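Glutamine amido transferase (Methylobacillus flagellatus, PDB 3M3P) is a protein of the class-one glutamine amidotransferase family, built round a mixed beta sheet flanked by helices. Local coordinates at residues Glu126-Trp131 with Glu230-Arg235. Residues are numbered along the deposited sequence; the frame is centred on the assembly and turned at random.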
ATOM      1  N   GLU A 126     -14.400  10.459  -0.540  1.00  7.26           N
ATOM      2  CA  GLU A 126     -13.298  11.385  -0.912  1.00  8.10           C
ATOM      3  C   GLU A 126     -12.091  10.653  -1.473  1.00  8.94           C
ATOM      4  O   GLU A 126     -11.566  11.046  -2.542  1.00  9.78           O
ATOM      5  CB  GLU A 126     -12.895  12.207   0.307  1.00  8.55           C
ATOM      6  CG  GLU A 126     -11.771  13.199   0.017  1.00 10.81           C
ATOM      7  CD  GLU A 126     -11.443  14.180   1.101  1.00 22.18           C
ATOM      8  OE1 GLU A 126     -12.183  14.265   2.108  1.00 27.22           O
ATOM      9  OE2 GLU A 126     -10.429  14.929   0.910  1.00 25.46           O
ATOM     10  N   TRP A 127     -11.639   9.617  -0.769  1.00  6.70           N
ATOM     11  CA  TRP A 127     -10.403   8.932  -1.125  1.00  8.21           C
ATOM     12  C   TRP A 127     -10.596   7.832  -2.155  1.00  8.76           C
ATOM     13  O   TRP A 127      -9.746   7.698  -3.027  1.00 10.01           O
ATOM     14  CB  TRP A 127      -9.740   8.383   0.134  1.00  7.65           C
ATOM     15  CG  TRP A 127      -9.068   9.450   0.941  1.00  7.83           C
ATOM     16  CD1 TRP A 127      -9.651  10.235   1.853  1.00  8.69           C
ATOM     17  CD2 TRP A 127      -7.704   9.865   0.838  1.00  7.50           C
ATOM     18  NE1 TRP A 127      -8.739  11.172   2.337  1.00  8.27           N
ATOM     19  CE2 TRP A 127      -7.533  10.935   1.735  1.00  7.78           C
ATOM     20  CE3 TRP A 127      -6.604   9.446   0.070  1.00  7.65           C
ATOM     21  CZ2 TRP A 127      -6.284  11.564   1.929  1.00  9.96           C
ATOM     22  CZ3 TRP A 127      -5.383  10.063   0.270  1.00  8.87           C
ATOM     23  CH2 TRP A 127      -5.236  11.101   1.188  1.00  9.79           C
ATOM     24  N   LEU A 128     -11.709   7.090  -2.117  1.00  7.09           N
ATOM     25  CA  LEU A 128     -11.938   5.949  -3.053  1.00  7.23           C
ATOM     26  C   LEU A 128     -12.819   6.349  -4.242  1.00  8.00           C
ATOM     27  O   LEU A 128     -12.804   5.634  -5.263  1.00 10.24           O
ATOM     28  CB  LEU A 128     -12.589   4.792  -2.315  1.00  7.83           C
ATOM     29  CG  LEU A 128     -11.869   4.315  -1.066  1.00  7.23           C
ATOM     30  CD1 LEU A 128     -12.672   3.213  -0.396  1.00  7.71           C
ATOM     31  CD2 LEU A 128     -10.421   3.882  -1.395  1.00  9.56           C
ATOM     32  N   GLY A 129     -13.580   7.426  -4.130  1.00  7.69           N
ATOM     33  CA  GLY A 129     -14.376   7.914  -5.252  1.00  8.53           C
ATOM     34  C   GLY A 129     -15.837   7.493  -5.248  1.00  9.38           C
ATOM     35  O   GLY A 129     -16.635   7.937  -6.085  1.00 10.16           O
ATOM     36  N   THR A 130     -16.219   6.598  -4.330  1.00  8.43           N
ATOM     37  CA  THR A 130     -17.524   5.936  -4.441  1.00  9.11           C
ATOM     38  C   THR A 130     -17.773   5.188  -3.113  1.00  7.94           C
ATOM     39  O   THR A 130     -16.851   4.916  -2.347  1.00  7.21           O
ATOM     40  CB  THR A 130     -17.516   4.878  -5.599  1.00  9.99           C
ATOM     41  OG1 THR A 130     -18.841   4.363  -5.827  1.00 10.19           O
ATOM     42  CG2 THR A 130     -16.579   3.783  -5.361  1.00  9.60           C
ATOM     43  N   TRP A 131     -19.034   4.809  -2.904  1.00  7.55           N
ATOM     44  CA  TRP A 131     -19.382   3.760  -1.950  1.00  7.18           C
ATOM     45  C   TRP A 131     -19.746   2.435  -2.623  1.00  7.51           C
ATOM     46  O   TRP A 131     -20.115   1.506  -1.915  1.00  8.12           O
ATOM     47  CB  TRP A 131     -20.534   4.145  -0.987  1.00  6.62           C
ATOM     48  CG  TRP A 131     -20.229   5.211   0.040  1.00  5.28           C
ATOM     49  CD1 TRP A 131     -19.046   5.838   0.262  1.00  6.39           C
ATOM     50  CD2 TRP A 131     -21.149   5.776   0.968  1.00  6.18           C
ATOM     51  NE1 TRP A 131     -19.152   6.774   1.275  1.00  7.09           N
ATOM     52  CE2 TRP A 131     -20.460   6.751   1.719  1.00  6.11           C
ATOM     53  CE3 TRP A 131     -22.483   5.512   1.267  1.00  7.90           C
ATOM     54  CZ2 TRP A 131     -21.082   7.477   2.723  1.00  6.51           C
ATOM     55  CZ3 TRP A 131     -23.088   6.199   2.255  1.00  6.70           C
ATOM     56  CH2 TRP A 131     -22.397   7.165   2.988  1.00  8.24           C
ATOM     57  N   GLU A 230      -5.827   5.334  -9.459  1.00  7.20           N
ATOM     58  CA  GLU A 230      -5.418   6.662  -9.883  1.00  8.76           C
ATOM     59  C   GLU A 230      -6.214   7.734  -9.134  1.00  7.64           C
ATOM     60  O   GLU A 230      -5.679   8.824  -8.853  1.00  7.63           O
ATOM     61  CB  GLU A 230      -5.588   6.825 -11.393  1.00  9.13           C
ATOM     62  CG  GLU A 230      -4.480   6.097 -12.157  1.00 11.44           C
ATOM     63  CD  GLU A 230      -4.789   5.890 -13.627  1.00 14.37           C
ATOM     64  OE1 GLU A 230      -5.890   6.283 -14.095  1.00 15.59           O
ATOM     65  OE2 GLU A 230      -3.922   5.279 -14.319  1.00 15.51           O
ATOM     66  N   HIS A 231      -7.509   7.487  -8.824  1.00  6.84           N
ATOM     67  CA  HIS A 231      -8.261   8.423  -8.007  1.00  6.80           C
ATOM     68  C   HIS A 231      -7.594   8.573  -6.609  1.00  6.31           C
ATOM     69  O   HIS A 231      -7.412   9.674  -6.111  1.00  5.95           O
ATOM     70  CB  HIS A 231      -9.701   7.899  -7.825  1.00  7.62           C
ATOM     71  CG  HIS A 231     -10.580   8.825  -7.064  1.00  7.45           C
ATOM     72  ND1 HIS A 231     -10.615   8.902  -5.680  1.00  9.49           N
ATOM     73  CD2 HIS A 231     -11.469   9.742  -7.520  1.00  6.78           C
ATOM     74  CE1 HIS A 231     -11.459   9.860  -5.335  1.00  8.47           C
ATOM     75  NE2 HIS A 231     -12.014  10.354  -6.429  1.00 10.74           N
ATOM     76  N   VAL A 232      -7.241   7.453  -5.986  1.00  5.82           N
ATOM     77  CA  VAL A 232      -6.561   7.492  -4.683  1.00  5.45           C
ATOM     78  C   VAL A 232      -5.263   8.281  -4.806  1.00  6.00           C
ATOM     79  O   VAL A 232      -4.983   9.124  -3.990  1.00  6.54           O
ATOM     80  CB  VAL A 232      -6.260   6.069  -4.175  1.00  5.51           C
ATOM     81  CG1 VAL A 232      -5.426   6.098  -2.913  1.00  6.86           C
ATOM     82  CG2 VAL A 232      -7.582   5.279  -3.955  1.00  7.87           C
ATOM     83  N   TYR A 233      -4.438   7.965  -5.802  1.00  6.22           N
ATOM     84  CA  TYR A 233      -3.115   8.584  -5.917  1.00  6.01           C
ATOM     85  C   TYR A 233      -3.245  10.070  -6.181  1.00  6.01           C
ATOM     86  O   TYR A 233      -2.512  10.886  -5.617  1.00  5.71           O
ATOM     87  CB  TYR A 233      -2.290   7.896  -6.989  1.00  6.42           C
ATOM     88  CG  TYR A 233      -1.887   6.466  -6.699  1.00  6.45           C
ATOM     89  CD1 TYR A 233      -1.624   6.025  -5.405  1.00  6.26           C
ATOM     90  CD2 TYR A 233      -1.690   5.587  -7.732  1.00  7.45           C
ATOM     91  CE1 TYR A 233      -1.177   4.718  -5.187  1.00  8.27           C
ATOM     92  CE2 TYR A 233      -1.259   4.269  -7.512  1.00  7.21           C
ATOM     93  CZ  TYR A 233      -0.968   3.884  -6.250  1.00  6.18           C
ATOM     94  OH  TYR A 233      -0.510   2.582  -5.981  1.00  8.05           O
ATOM     95  N   ALA A 234      -4.201  10.453  -7.020  1.00  6.21           N
ATOM     96  CA  ALA A 234      -4.459  11.868  -7.274  1.00  6.59           C
ATOM     97  C   ALA A 234      -4.855  12.608  -6.016  1.00  5.66           C
ATOM     98  O   ALA A 234      -4.420  13.743  -5.794  1.00  7.29           O
ATOM     99  CB  ALA A 234      -5.526  12.021  -8.391  1.00  6.58           C
ATOM    100  N   ARG A 235      -5.671  12.009  -5.172  1.00  3.87           N
ATOM    101  CA  ARG A 235      -6.009  12.650  -3.895  1.00  5.39           C
ATOM    102  C   ARG A 235      -4.780  12.726  -3.015  1.00  4.05           C
ATOM    103  O   ARG A 235      -4.503  13.752  -2.403  1.00  4.45           O
ATOM    104  CB  ARG A 235      -7.116  11.892  -3.199  1.00  6.25           C
ATOM    105  CG  ARG A 235      -7.540  12.430  -1.852  1.00  7.58           C
ATOM    106  CD  ARG A 235      -7.926  13.915  -1.873  1.00 10.43           C
ATOM    107  NE  ARG A 235      -8.229  14.326  -0.499  1.00 11.25           N
ATOM    108  CZ  ARG A 235      -7.289  14.690   0.350  1.00 13.41           C
ATOM    109  NH1 ARG A 235      -6.029  14.744  -0.061  1.00 13.47           N
ATOM    110  NH2 ARG A 235      -7.591  14.993   1.577  1.00 17.00           N
TER
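Arg-235 lies across the indole of Trp-127, its CG 3.6 Å from the centroid of the six-membered ring and nearly on the ring normal, a CH-pi contact. A bend at chi2 turns CD out of the extended line, and the guanidinium still overlaps the indole, with Trp-127 CZ2 over its centre, 3.6 Å from Arg-235 CZ, and the two planes 32° apart. Glu-126, its chain extended, reaches the guanidinium edge. Glu-126 OE2 alone takes both bonds of a side-on salt bridge, 2.7 Å from Arg-235 NE and 2.9 Å from Arg-235 NH2, both reaching it from the same face of the carboxylate. Arg-235 NH2 also pairs with Asp-168.

One turn back, His-231 ND1 donates to Trp-127 O (3.0 Å), lying above the carbonyl plane. Gly-129, with positive phi, lays its CA over one face of the His-231 imidazole, 3.7 Å from its centroid. Val-232 CG2 packs beside Leu-128 CD2, and both side chains touch Phe-173.

The contact thus packs the C-terminal end of helix 122-128 against helix 218-237. The ND1 bond implies a proton there; two carboxylates probably favour Arg-235's positive charge, and the paired bonds to Glu-126 OE2 limit guanidinium rotation over Trp-127.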